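PDB 6Y9I: major Capsid Protein VP1 from Chimpanzee polyomavirus Bob, which builds the pentameric capsomers of the viral shell and, as in related polyomaviruses, probably binds glycan receptors on the host cell. Local coordinates for residues G139-L144 against K188-K193; F135-E140 against D251-S256; D259-M264 against R275-Y280; E27-I32 against Q66-R71. One frame throughout, in Å; residues are numbered along the deposited sequence.

Contact 1 (G139-L144 against K188-K193); sequences GEPLDL and KARLDK
Arg-190 and Asp-143 form a non-hydrogen-bonded pair in a small three-stranded antiparallel sheet, in which strand 142-146 runs between strands 188-191 and 202-204. Backbone bonds flank them: Leu-144 and Ala-189 bond to each other in both directions, and Leu-191 N reaches Leu-142 O at 2.7 Å. Arg-190 runs beside Asp-143 and on across Pro-141 toward Glu-140. Its CB rests against Pro-141 CB at 4.1 Å, CG passes Asp-143 OD1, and CD lies near that oxygen and Pro-141 O. Departures from a straight chain at chi2 (-148°) and chi3 carry NE to Asp-143 OD1 in a nearly straight bond of 2.8 Å. The oxygen lies in the guanidinium plane, whereas NE stands 42° out of the carboxylate plane. Over CZ sits Pro-141 O, 3.5 Å above one guanidinium face, where its partial negative charge probably complements the cation. At the tip, NH1 bonds Glu-140 OE1 weakly, while NH2 gives weak bonds to both Asp-143 oxygens and a salt bridge to Glu-140 OE1, whose modelled length is doubtfully short. Arginine suits this place because a flat cation can meet two acids along its edge. Asn-211 holds the other oxygen of Glu-140. On the opposite face of the sheet Leu-144 CD1 lies 3.8 Å from Leu-191 CB. A water links the two backbones, accepting from Leu-142 N and donating to Leu-191 O at 2.7 Å.

Contact 2 (F135-E140 against D251-S256); sequences FAVGGE and DGLFVS
Gly-138 and Phe-254 bond to each other twice through their backbones, as do Ala-136 and Ser-256, and these two hydrogen-bonded pairs join antiparallel strands 131-138 and 252-265. Phe-254 N to Gly-138 O is 2.9 Å, typical of the four. Between them Val-137 faces Val-255 in a non-hydrogen-bonded pair, where Val-255 CA approaches Ala-136 O at 3.3 Å in a CA-H...O contact. One aromatic contact follows where the first strand ends. The chain turns at Gly-139 so that Glu-140 CA comes over one face of the Phe-254 ring, 3.8 Å from its centroid and 25° off the normal, a CH-pi contact. Gly-138 O meets the same ring at its edge. Phenylalanine suits this spot because its broad face can carry the departing backbone; glycine suits position 138 because the carbonyl of Glu-140 folds back over the site a side chain would fill. Apolar contacts occupy the other face of the sheet. Val-137 CG1, anti to its backbone N (chi1 178°), meets Leu-253 CD1 at 3.8 Å, and the two valines touch more loosely. Among buried polar atoms, Gly-252 O finds no partner in the model. Strand 131-138 continues the sheet to strand 212-219, and strand 68-73 flanks strand 252-265 on its other edge. Leu-253 and Val-255 face strands 8-26 and 272-291 across the interior of what is, as in other polyomavirus VP1 proteins, a jelly-roll beta-sandwich.

Contact 3 (D259-M264 against R275-Y280); sequences DICGVM and RGLPRY
Asp-259 OD1 is gripped by Arg-279 NH2 at 2.8 Å and also by His-133 ND1, within the beta hairpin of strands 252-265 and 272-291. Arg-279 takes the carboxylate side-on, its NE reaching Asp-259 OD2 at 2.9 Å. Both nitrogens come from the syn side, and the two planes are turned 38° apart. Extended as far as CD, the arginine bends at chi3 (-73°), which brings NE to the acid, and Thr-96 holds the remaining NH1. Arginine and aspartate suit this buried place because each charge meets its opposite. The backbone is zipped by Cys-261 N to Arg-275 O, 2.8 Å and nearly straight, and by Arg-275 N to Gly-262 O. Near the interruption of the second strand, Leu-277 N makes only a weak bond to Asp-259 O. That same oxygen comes 3.1 Å from Gly-276 CA, a closeness suited to a residue without a side chain. Gly-262 adopts a positive phi (144°), readily accessible to glycine. The end of Arg-275 leads away from 259-264, its NH2 bonding to Gln-181 O of a second subunit. Leu-277, which also touches Ile-98, packs its CD1 3.6 Å from Cys-261 SG.

Contact 4 (E27-I32 against Q66-R71); sequences EPRMGI and QYSCAR. With MG (magnesium ion), chain F.
A loop that leaves strand 8-26 and carries a magnesium site at a subunit boundary packs here against the start of strand 68-73, with Arg-29 meeting Gln-66 and Ser-68. The direct backbone bond runs from Gln-66 N to Arg-29 O, 2.7 Å. A water bridges the two segments: it accepts from Arg-29 N at 2.9 Å, donates to Gln-66 O, and hydrogen-bonds to Ser-68 OG at 2.7 Å. The small hydroxyl of serine suits this place, reaching the water while still touching Arg-29 CG at 3.6 Å. Beyond CG the arginine bends at chi2 (-73°) and returns over its own loop, where NH1 bonds Pro-28 O at 3.0 Å and Glu-27 O lies over one face of the guanidinium. Its charge is met by a salt bridge from NE to Asp-194. Gly-31 has a positive phi (135°), easy for glycine, and its oxygen accepts from a water that is weakly held by Gln-66 NE2; Gln-66 OE1 bonds Asn-33. At the loop's beginning Glu-27 OE1 binds the magnesium ion at 2.5 Å, together with three waters and Leu-183 O of a second subunit. One of those waters also donates to Glu-27 OE2; Tyr-43 OH bonds both this oxygen and Arg-29 NH1. Met-30 packs on Ile-260 of strand 252-265 and Pro-28 on Pro-278 of strand 272-291, while Ser-68 bonds through its backbone to Ala-257 as strand 68-73 joins strand 252-265.

In the fold
Strand 252-265 links contacts 2 and 3, pairing with strand 131-138 near its start and with strand 272-291 farther on; strand 68-73 of contact 4 is another neighbour in the same sheet. Contacts 2, 3 and 4 are buried, whereas contact 1 is only partly buried and belongs to the small separate sheet. Contact 1 begins with Gly-139 and Glu-140, the last residues of the first segment of contact 2. Chemistry follows place: contact 2 relies on backbone bonds and apolar packing, contact 3 buries an ion pair, contact 1 adds a salt-bridge network of two acids and an arginine to its strand pairing, and contact 4 uses water and a metal. Contacts 3 and 4 also reach a neighbouring subunit.

Contact 1 (G139-L144 against K188-K193)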
loop_
_atom_site.group_PDB
_atom_site.type_symbol
_atom_site.label_atom_id
_atom_site.label_comp_id
_atom_site.label_asym_id
_atom_site.label_seq_id
_atom_site.Cartn_x
_atom_site.Cartn_y
_atom_site.Cartn_z
ATOM N N GLY A 139 -17.938 -25.934 9.143
ATOM C CA GLY A 139 -18.580 -27.242 9.309
ATOM C C GLY A 139 -20.022 -27.039 9.693
ATOM O O GLY A 139 -20.717 -28.025 10.005
ATOM N N GLU A 140 -20.442 -25.780 9.724
ATOM C CA GLU A 140 -21.863 -25.400 9.943
ATOM C C GLU A 140 -22.056 -23.991 9.410
ATOM O O GLU A 140 -21.062 -23.348 9.062
ATOM C CB GLU A 140 -22.168 -25.492 11.429
ATOM C CG GLU A 140 -21.384 -24.517 12.269
ATOM C CD GLU A 140 -21.263 -24.988 13.694
ATOM O OE1 GLU A 140 -21.861 -24.332 14.555
ATOM O OE2 GLU A 140 -20.583 -26.021 13.936
ATOM N N PRO A 141 -23.308 -23.487 9.295
ATOM C CA PRO A 141 -23.539 -22.151 8.762
ATOM C C PRO A 141 -22.775 -21.065 9.516
ATOM O O PRO A 141 -22.528 -21.175 10.746
ATOM C CB PRO A 141 -25.063 -21.966 8.907
ATOM C CG PRO A 141 -25.598 -23.382 8.823
ATOM C CD PRO A 141 -24.579 -24.175 9.613
ATOM N N LEU A 142 -22.419 -20.021 8.779
ATOM C CA LEU A 142 -21.644 -18.881 9.315
ATOM C C LEU A 142 -22.551 -18.085 10.256
ATOM O O LEU A 142 -23.695 -17.772 9.867
ATOM C CB LEU A 142 -21.131 -18.020 8.160
ATOM C CG LEU A 142 -20.115 -16.947 8.564
ATOM C CD1 LEU A 142 -18.757 -17.574 8.829
ATOM C CD2 LEU A 142 -20.044 -15.864 7.489
ATOM N N ASP A 143 -22.050 -17.805 11.450
ATOM C CA ASP A 143 -22.679 -16.924 12.463
ATOM C C ASP A 143 -22.544 -15.472 11.999
ATOM O O ASP A 143 -21.404 -15.041 11.654
ATOM C CB ASP A 143 -22.073 -17.176 13.839
ATOM C CG ASP A 143 -22.326 -18.597 14.334
ATOM O OD1 ASP A 143 -23.512 -18.932 14.548
ATOM O OD2 ASP A 143 -21.339 -19.348 14.536
ATOM N N LEU A 144 -23.665 -14.747 11.971
ATOM C CA LEU A 144 -23.712 -13.310 11.622
ATOM C C LEU A 144 -24.184 -12.473 12.805
ATOM O O LEU A 144 -25.105 -12.908 13.558
ATOM C CB LEU A 144 -24.658 -13.083 10.443
ATOM C CG LEU A 144 -24.396 -13.913 9.200
ATOM C CD1 LEU A 144 -25.569 -13.812 8.240
ATOM C CD2 LEU A 144 -23.100 -13.488 8.527
ATOM N N LYS A 188 -28.564 -11.539 16.022
ATOM C CA LYS A 188 -27.679 -12.652 15.596
ATOM C C LYS A 188 -28.471 -13.598 14.698
ATOM O O LYS A 188 -29.670 -13.816 14.926
ATOM C CB LYS A 188 -27.080 -13.352 16.820
ATOM C CG LYS A 188 -25.997 -12.543 17.523
ATOM C CD LYS A 188 -25.224 -13.309 18.590
ATOM C CE LYS A 188 -24.619 -12.429 19.655
ATOM N NZ LYS A 188 -23.397 -11.741 19.198
ATOM N N ALA A 189 -27.818 -14.123 13.675
ATOM C CA ALA A 189 -28.428 -15.084 12.752
ATOM C C ALA A 189 -27.345 -15.986 12.176
ATOM O O ALA A 189 -26.148 -15.671 12.282
ATOM C CB ALA A 189 -29.201 -14.384 11.665
ATOM N N ARG A 190 -27.789 -17.046 11.530
ATOM C CA ARG A 190 -26.897 -17.974 10.818
ATOM C C ARG A 190 -27.138 -17.790 9.335
ATOM O O ARG A 190 -28.307 -17.623 8.928
ATOM C CB ARG A 190 -27.171 -19.388 11.309
ATOM C CG ARG A 190 -26.518 -19.648 12.655
ATOM C CD ARG A 190 -26.097 -21.084 12.806
ATOM N NE ARG A 190 -24.830 -21.141 13.493
ATOM C CZ ARG A 190 -24.179 -22.254 13.736
ATOM N NH1 ARG A 190 -24.683 -23.418 13.349
ATOM N NH2 ARG A 190 -23.025 -22.186 14.373
ATOM N N LEU A 191 -26.065 -17.849 8.563
ATOM C CA LEU A 191 -26.109 -17.661 7.104
ATOM C C LEU A 191 -26.537 -18.990 6.474
ATOM O O LEU A 191 -25.660 -19.801 6.057
ATOM C CB LEU A 191 -24.729 -17.196 6.625
ATOM C CG LEU A 191 -24.612 -17.000 5.122
ATOM C CD1 LEU A 191 -25.758 -16.164 4.572
ATOM C CD2 LEU A 191 -23.287 -16.340 4.791
ATOM N N ASP A 192 -27.849 -19.208 6.458
ATOM C CA ASP A 192 -28.482 -20.501 6.103
ATOM C C ASP A 192 -29.210 -20.346 4.765
ATOM O O ASP A 192 -29.697 -21.341 4.258
ATOM C CB ASP A 192 -29.410 -20.958 7.237
ATOM C CG ASP A 192 -30.491 -19.961 7.664
ATOM O OD1 ASP A 192 -30.655 -18.892 7.005
ATOM O OD2 ASP A 192 -31.167 -20.246 8.681
ATOM N N LYS A 193 -29.330 -19.136 4.223
ATOM C CA LYS A 193 -30.036 -18.912 2.928
ATOM C C LYS A 193 -29.162 -18.023 2.042
ATOM O O LYS A 193 -28.733 -16.951 2.520
ATOM C CB LYS A 193 -31.391 -18.218 3.107
ATOM C CG LYS A 193 -32.546 -19.110 3.543
ATOM C CD LYS A 193 -33.901 -18.400 3.538
HETATM O O HOH W 1 -23.000 -20.175 5.917
#

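Contact 2 (F135-E140 against D251-S256)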
loop_
_atom_site.group_PDB
_atom_site.type_symbol
_atom_site.label_atom_id
_atom_site.label_comp_id
_atom_site.label_asym_id
_atom_site.label_seq_id
_atom_site.Cartn_x
_atom_site.Cartn_y
_atom_site.Cartn_z
ATOM N N PHE A 135 -14.774 -14.490 2.176
ATOM C CA PHE A 135 -15.051 -15.918 1.932
ATOM C C PHE A 135 -14.920 -16.594 3.301
ATOM O O PHE A 135 -14.196 -16.079 4.210
ATOM C CB PHE A 135 -14.157 -16.447 0.807
ATOM C CG PHE A 135 -12.732 -16.713 1.209
ATOM C CD1 PHE A 135 -12.366 -17.951 1.717
ATOM C CD2 PHE A 135 -11.754 -15.737 1.068
ATOM C CE1 PHE A 135 -11.056 -18.197 2.096
ATOM C CE2 PHE A 135 -10.439 -15.987 1.435
ATOM C CZ PHE A 135 -10.096 -17.223 1.941
ATOM N N ALA A 136 -15.686 -17.652 3.484
ATOM C CA ALA A 136 -15.714 -18.440 4.726
ATOM C C ALA A 136 -15.898 -19.907 4.361
ATOM O O ALA A 136 -16.588 -20.242 3.365
ATOM C CB ALA A 136 -16.801 -17.958 5.658
ATOM N N VAL A 137 -15.275 -20.743 5.161
ATOM C CA VAL A 137 -15.408 -22.223 5.087
ATOM C C VAL A 137 -15.638 -22.715 6.513
ATOM O O VAL A 137 -14.845 -22.334 7.413
ATOM C CB VAL A 137 -14.145 -22.822 4.442
ATOM C CG1 VAL A 137 -14.230 -24.335 4.409
ATOM C CG2 VAL A 137 -13.905 -22.242 3.053
ATOM N N GLY A 138 -16.705 -23.484 6.722
ATOM C CA GLY A 138 -17.053 -24.022 8.031
ATOM C C GLY A 138 -17.825 -25.326 7.969
ATOM O O GLY A 138 -18.294 -25.773 6.862
ATOM N N GLY A 139 -17.938 -25.934 9.143
ATOM C CA GLY A 139 -18.580 -27.242 9.309
ATOM C C GLY A 139 -20.022 -27.039 9.693
ATOM O O GLY A 139 -20.717 -28.025 10.005
ATOM N N GLU A 140 -20.442 -25.780 9.724
ATOM C CA GLU A 140 -21.863 -25.400 9.943
ATOM C C GLU A 140 -22.056 -23.991 9.410
ATOM O O GLU A 140 -21.062 -23.348 9.062
ATOM C CB GLU A 140 -22.168 -25.492 11.429
ATOM C CG GLU A 140 -21.384 -24.517 12.269
ATOM C CD GLU A 140 -21.263 -24.988 13.694
ATOM O OE1 GLU A 140 -21.861 -24.332 14.555
ATOM O OE2 GLU A 140 -20.583 -26.021 13.936
ATOM N N ASP A 251 -21.928 -34.292 7.732
ATOM C CA ASP A 251 -21.156 -34.546 6.494
ATOM C C ASP A 251 -21.501 -33.441 5.493
ATOM O O ASP A 251 -21.674 -33.737 4.291
ATOM C CB ASP A 251 -21.425 -35.967 6.002
ATOM C CG ASP A 251 -20.841 -37.031 6.916
ATOM O OD1 ASP A 251 -19.942 -36.676 7.747
ATOM O OD2 ASP A 251 -21.248 -38.213 6.765
ATOM N N GLY A 252 -21.623 -32.215 6.010
ATOM C CA GLY A 252 -21.892 -30.980 5.253
ATOM C C GLY A 252 -20.755 -29.977 5.385
ATOM O O GLY A 252 -20.296 -29.722 6.504
ATOM N N LEU A 253 -20.321 -29.430 4.254
ATOM C CA LEU A 253 -19.351 -28.317 4.181
ATOM C C LEU A 253 -20.119 -27.047 3.792
ATOM O O LEU A 253 -20.826 -27.067 2.792
ATOM C CB LEU A 253 -18.289 -28.644 3.134
ATOM C CG LEU A 253 -17.181 -27.596 3.009
ATOM C CD1 LEU A 253 -16.356 -27.517 4.281
ATOM C CD2 LEU A 253 -16.321 -27.934 1.816
ATOM N N PHE A 254 -19.921 -25.967 4.523
ATOM C CA PHE A 254 -20.635 -24.692 4.293
ATOM C C PHE A 254 -19.619 -23.679 3.788
ATOM O O PHE A 254 -18.623 -23.425 4.500
ATOM C CB PHE A 254 -21.325 -24.276 5.588
ATOM C CG PHE A 254 -22.307 -25.302 6.097
ATOM C CD1 PHE A 254 -21.863 -26.483 6.666
ATOM C CD2 PHE A 254 -23.673 -25.101 5.971
ATOM C CE1 PHE A 254 -22.765 -27.440 7.109
ATOM C CE2 PHE A 254 -24.574 -26.059 6.415
ATOM C CZ PHE A 254 -24.115 -27.218 6.992
ATOM N N VAL A 255 -19.859 -23.134 2.600
ATOM C CA VAL A 255 -19.021 -22.048 2.012
ATOM C C VAL A 255 -19.900 -20.808 1.892
ATOM O O VAL A 255 -21.138 -20.932 1.687
ATOM C CB VAL A 255 -18.345 -22.446 0.684
ATOM C CG1 VAL A 255 -17.425 -23.646 0.877
ATOM C CG2 VAL A 255 -19.347 -22.768 -0.409
ATOM N N SER A 256 -19.291 -19.660 2.143
ATOM C CA SER A 256 -19.976 -18.347 2.182
ATOM C C SER A 256 -19.077 -17.362 1.465
ATOM O O SER A 256 -17.827 -17.556 1.498
ATOM C CB SER A 256 -20.279 -17.900 3.596
ATOM O OG SER A 256 -20.832 -18.947 4.354
#

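Contact 3 (D259-M264 against R275-Y280)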
loop_
_atom_site.group_PDB
_atom_site.type_symbol
_atom_site.label_atom_id
_atom_site.label_comp_id
_atom_site.label_asym_id
_atom_site.label_seq_id
_atom_site.Cartn_x
_atom_site.Cartn_y
_atom_site.Cartn_z
ATOM N N ASP A 259 -18.614 -10.656 -2.760
ATOM C CA ASP A 259 -17.569 -10.000 -3.569
ATOM C C ASP A 259 -18.174 -8.841 -4.329
ATOM O O ASP A 259 -18.420 -9.019 -5.515
ATOM C CB ASP A 259 -16.911 -10.996 -4.507
ATOM C CG ASP A 259 -16.062 -11.971 -3.724
ATOM O OD1 ASP A 259 -15.007 -11.527 -3.219
ATOM O OD2 ASP A 259 -16.501 -13.153 -3.572
ATOM N N ILE A 260 -18.342 -7.699 -3.659
ATOM C CA ILE A 260 -18.664 -6.415 -4.333
ATOM C C ILE A 260 -17.356 -5.862 -4.928
ATOM O O ILE A 260 -16.422 -5.586 -4.154
ATOM C CB ILE A 260 -19.308 -5.423 -3.359
ATOM C CG1 ILE A 260 -20.600 -5.993 -2.759
ATOM C CG2 ILE A 260 -19.531 -4.095 -4.071
ATOM C CD1 ILE A 260 -21.200 -5.079 -1.731
ATOM N N CYS A 261 -17.288 -5.715 -6.246
ATOM C CA CYS A 261 -16.058 -5.305 -6.981
ATOM C C CYS A 261 -16.089 -3.807 -7.272
ATOM O O CYS A 261 -15.080 -3.274 -7.705
ATOM C CB CYS A 261 -15.896 -6.171 -8.218
ATOM S SG CYS A 261 -15.596 -7.906 -7.767
ATOM N N GLY A 262 -17.210 -3.137 -6.992
ATOM C CA GLY A 262 -17.358 -1.683 -7.163
ATOM C C GLY A 262 -18.758 -1.366 -7.624
ATOM O O GLY A 262 -19.637 -2.226 -7.453
ATOM N N VAL A 263 -18.940 -0.192 -8.216
ATOM C CA VAL A 263 -20.242 0.327 -8.693
ATOM C C VAL A 263 -20.066 0.803 -10.131
ATOM O O VAL A 263 -18.940 1.218 -10.533
ATOM C CB VAL A 263 -20.764 1.465 -7.793
ATOM C CG1 VAL A 263 -20.837 1.033 -6.343
ATOM C CG2 VAL A 263 -19.910 2.724 -7.920
ATOM N N MET A 264 -21.145 0.745 -10.892
ATOM C CA MET A 264 -21.261 1.532 -12.135
ATOM C C MET A 264 -22.101 2.766 -11.803
ATOM O O MET A 264 -22.939 2.707 -10.852
ATOM C CB MET A 264 -21.875 0.720 -13.276
ATOM C CG MET A 264 -23.292 0.358 -13.056
ATOM S SD MET A 264 -24.122 -0.111 -14.592
ATOM C CE MET A 264 -24.578 1.500 -15.233
ATOM N N ARG A 275 -21.668 -3.956 -8.556
ATOM C CA ARG A 275 -21.294 -5.116 -9.399
ATOM C C ARG A 275 -20.576 -6.146 -8.520
ATOM O O ARG A 275 -19.674 -5.754 -7.763
ATOM C CB ARG A 275 -20.455 -4.608 -10.576
ATOM C CG ARG A 275 -19.897 -5.677 -11.500
ATOM C CD ARG A 275 -20.924 -6.673 -12.016
ATOM N NE ARG A 275 -20.335 -7.559 -12.998
ATOM C CZ ARG A 275 -20.801 -8.788 -13.298
ATOM N NH1 ARG A 275 -21.848 -9.287 -12.672
ATOM N NH2 ARG A 275 -20.232 -9.524 -14.233
ATOM N N GLY A 276 -20.980 -7.425 -8.599
ATOM C CA GLY A 276 -20.309 -8.550 -7.930
ATOM C C GLY A 276 -19.756 -9.536 -8.949
ATOM O O GLY A 276 -20.265 -9.576 -10.080
ATOM N N LEU A 277 -18.779 -10.344 -8.550
ATOM C CA LEU A 277 -18.233 -11.431 -9.392
ATOM C C LEU A 277 -18.398 -12.757 -8.664
ATOM O O LEU A 277 -18.468 -12.820 -7.440
ATOM C CB LEU A 277 -16.767 -11.147 -9.731
ATOM C CG LEU A 277 -16.548 -9.960 -10.662
ATOM C CD1 LEU A 277 -15.070 -9.634 -10.844
ATOM C CD2 LEU A 277 -17.207 -10.210 -12.000
ATOM N N PRO A 278 -18.481 -13.862 -9.432
ATOM C CA PRO A 278 -18.521 -15.200 -8.851
ATOM C C PRO A 278 -17.191 -15.566 -8.180
ATOM O O PRO A 278 -16.115 -15.095 -8.618
ATOM C CB PRO A 278 -18.784 -16.123 -10.046
ATOM C CG PRO A 278 -18.441 -15.325 -11.286
ATOM C CD PRO A 278 -18.502 -13.866 -10.903
ATOM N N ARG A 279 -17.289 -16.402 -7.154
ATOM C CA ARG A 279 -16.154 -16.907 -6.360
ATOM C C ARG A 279 -16.093 -18.441 -6.490
ATOM O O ARG A 279 -17.098 -19.165 -6.271
ATOM C CB ARG A 279 -16.231 -16.471 -4.893
ATOM C CG ARG A 279 -15.071 -17.010 -4.064
ATOM C CD ARG A 279 -15.021 -16.468 -2.651
ATOM N NE ARG A 279 -14.586 -15.067 -2.592
ATOM C CZ ARG A 279 -13.330 -14.666 -2.623
ATOM N NH1 ARG A 279 -12.343 -15.547 -2.711
ATOM N NH2 ARG A 279 -13.053 -13.378 -2.525
ATOM N N TYR A 280 -14.926 -18.935 -6.855
ATOM C CA TYR A 280 -14.616 -20.377 -6.864
ATOM C C TYR A 280 -14.026 -20.794 -5.517
ATOM O O TYR A 280 -13.190 -20.057 -4.947
ATOM C CB TYR A 280 -13.618 -20.655 -7.976
ATOM C CG TYR A 280 -13.090 -22.055 -7.969
ATOM C CD1 TYR A 280 -13.793 -23.090 -8.571
ATOM C CD2 TYR A 280 -11.862 -22.316 -7.404
ATOM C CE1 TYR A 280 -13.289 -24.377 -8.550
ATOM C CE2 TYR A 280 -11.335 -23.591 -7.401
ATOM C CZ TYR A 280 -12.043 -24.609 -8.005
ATOM O OH TYR A 280 -11.482 -25.835 -7.970
HETATM O O HOH W 2 -18.790 -13.771 -4.884
#

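Contact 4 (E27-I32 against Q66-R71)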
loop_
_atom_site.group_PDB
_atom_site.type_symbol
_atom_site.label_atom_id
_atom_site.label_comp_id
_atom_site.label_asym_id
_atom_site.label_seq_id
_atom_site.Cartn_x
_atom_site.Cartn_y
_atom_site.Cartn_z
ATOM N N GLU A 27 -22.251 -17.856 -7.169
ATOM C CA GLU A 27 -22.593 -16.739 -8.071
ATOM C C GLU A 27 -22.923 -15.539 -7.189
ATOM O O GLU A 27 -23.414 -15.708 -6.069
ATOM C CB GLU A 27 -23.706 -17.171 -9.014
ATOM C CG GLU A 27 -23.204 -18.141 -10.073
ATOM C CD GLU A 27 -24.010 -18.225 -11.351
ATOM O OE1 GLU A 27 -24.498 -19.328 -11.638
ATOM O OE2 GLU A 27 -24.090 -17.219 -12.096
ATOM N N PRO A 28 -22.667 -14.302 -7.677
ATOM C CA PRO A 28 -22.877 -13.104 -6.864
ATOM C C PRO A 28 -24.376 -12.858 -6.639
ATOM O O PRO A 28 -25.163 -13.155 -7.545
ATOM C CB PRO A 28 -22.253 -11.988 -7.689
ATOM C CG PRO A 28 -22.357 -12.483 -9.108
ATOM C CD PRO A 28 -22.195 -13.992 -9.030
ATOM N N ARG A 29 -24.722 -12.389 -5.438
ATOM C CA ARG A 29 -26.101 -11.982 -5.053
ATOM C C ARG A 29 -26.113 -10.492 -4.719
ATOM O O ARG A 29 -26.185 -10.117 -3.512
ATOM C CB ARG A 29 -26.598 -12.921 -3.946
ATOM C CG ARG A 29 -26.556 -14.384 -4.352
ATOM C CD ARG A 29 -27.624 -14.730 -5.350
ATOM N NE ARG A 29 -27.577 -16.114 -5.797
ATOM C CZ ARG A 29 -27.220 -16.518 -7.017
ATOM N NH1 ARG A 29 -26.771 -15.669 -7.922
ATOM N NH2 ARG A 29 -27.256 -17.795 -7.320
ATOM N N MET A 30 -26.056 -9.646 -5.759
ATOM C CA MET A 30 -25.882 -8.173 -5.595
ATOM C C MET A 30 -27.261 -7.525 -5.436
ATOM O O MET A 30 -27.330 -6.297 -5.208
ATOM C CB MET A 30 -25.150 -7.552 -6.783
ATOM C CG MET A 30 -23.671 -7.912 -6.843
ATOM S SD MET A 30 -22.710 -7.410 -5.399
ATOM C CE MET A 30 -22.642 -8.918 -4.440
ATOM N N GLY A 31 -28.324 -8.321 -5.569
ATOM C CA GLY A 31 -29.717 -7.890 -5.349
ATOM C C GLY A 31 -30.621 -8.394 -6.465
ATOM O O GLY A 31 -31.702 -8.948 -6.174
ATOM N N ILE A 32 -30.176 -8.231 -7.706
ATOM C CA ILE A 32 -30.772 -8.893 -8.889
ATOM C C ILE A 32 -30.106 -10.262 -9.006
ATOM O O ILE A 32 -28.981 -10.366 -9.550
ATOM C CB ILE A 32 -30.674 -8.016 -10.141
ATOM C CG1 ILE A 32 -31.430 -6.697 -9.922
ATOM C CG2 ILE A 32 -31.199 -8.783 -11.340
ATOM C CD1 ILE A 32 -30.954 -5.557 -10.767
ATOM N N GLN A 66 -26.084 -8.982 -1.022
ATOM C CA GLN A 66 -26.310 -10.062 -0.037
ATOM C C GLN A 66 -25.149 -11.058 -0.089
ATOM O O GLN A 66 -24.476 -11.162 -1.119
ATOM C CB GLN A 66 -27.632 -10.772 -0.355
ATOM C CG GLN A 66 -28.871 -9.894 -0.159
ATOM C CD GLN A 66 -29.919 -10.054 -1.253
ATOM O OE1 GLN A 66 -30.106 -11.144 -1.816
ATOM N NE2 GLN A 66 -30.610 -8.959 -1.569
ATOM N N TYR A 67 -24.976 -11.804 0.980
ATOM C CA TYR A 67 -24.002 -12.910 1.048
ATOM C C TYR A 67 -24.516 -14.071 0.218
ATOM O O TYR A 67 -25.727 -14.344 0.202
ATOM C CB TYR A 67 -23.779 -13.359 2.486
ATOM C CG TYR A 67 -23.057 -12.351 3.329
ATOM C CD1 TYR A 67 -21.686 -12.210 3.258
ATOM C CD2 TYR A 67 -23.749 -11.551 4.212
ATOM C CE1 TYR A 67 -21.016 -11.314 4.078
ATOM C CE2 TYR A 67 -23.106 -10.634 5.018
ATOM C CZ TYR A 67 -21.727 -10.510 4.954
ATOM O OH TYR A 67 -21.093 -9.591 5.759
ATOM N N SER A 68 -23.583 -14.762 -0.393
ATOM C CA SER A 68 -23.789 -16.046 -1.088
ATOM C C SER A 68 -23.469 -17.161 -0.097
ATOM O O SER A 68 -22.607 -16.943 0.751
ATOM C CB SER A 68 -22.936 -16.124 -2.304
ATOM O OG SER A 68 -23.210 -15.027 -3.154
ATOM N N CYS A 69 -24.109 -18.318 -0.211
ATOM C CA CYS A 69 -23.718 -19.491 0.593
ATOM C C CYS A 69 -24.260 -20.777 -0.032
ATOM O O CYS A 69 -25.234 -20.721 -0.753
ATOM C CB CYS A 69 -24.159 -19.365 2.041
ATOM S SG CYS A 69 -25.957 -19.342 2.282
ATOM N N ALA A 70 -23.592 -21.890 0.236
ATOM C CA ALA A 70 -24.022 -23.245 -0.155
ATOM C C ALA A 70 -23.557 -24.224 0.927
ATOM O O ALA A 70 -22.507 -23.996 1.548
ATOM C CB ALA A 70 -23.463 -23.586 -1.508
ATOM N N ARG A 71 -24.376 -25.235 1.191
ATOM C CA ARG A 71 -23.965 -26.476 1.871
ATOM C C ARG A 71 -23.629 -27.508 0.797
ATOM O O ARG A 71 -24.471 -27.727 -0.086
ATOM C CB ARG A 71 -25.087 -27.000 2.773
ATOM C CG ARG A 71 -24.684 -28.288 3.481
ATOM C CD ARG A 71 -25.807 -28.844 4.332
ATOM N NE ARG A 71 -25.481 -30.146 4.891
ATOM C CZ ARG A 71 -25.457 -31.286 4.214
ATOM N NH1 ARG A 71 -25.758 -31.322 2.928
ATOM N NH2 ARG A 71 -25.137 -32.407 4.844
HETATM MG MG MG F . -24.709 -20.127 -13.971
HETATM O O HOH W 3 -25.208 -17.731 -14.501
HETATM O O HOH W 4 -23.031 -12.347 -3.089
HETATM O O HOH W 5 -32.951 -9.418 -3.852
HETATM O O HOH W 6 -25.275 -20.610 -16.102
HETATM O O HOH W 7 -24.504 -22.023 -13.049
#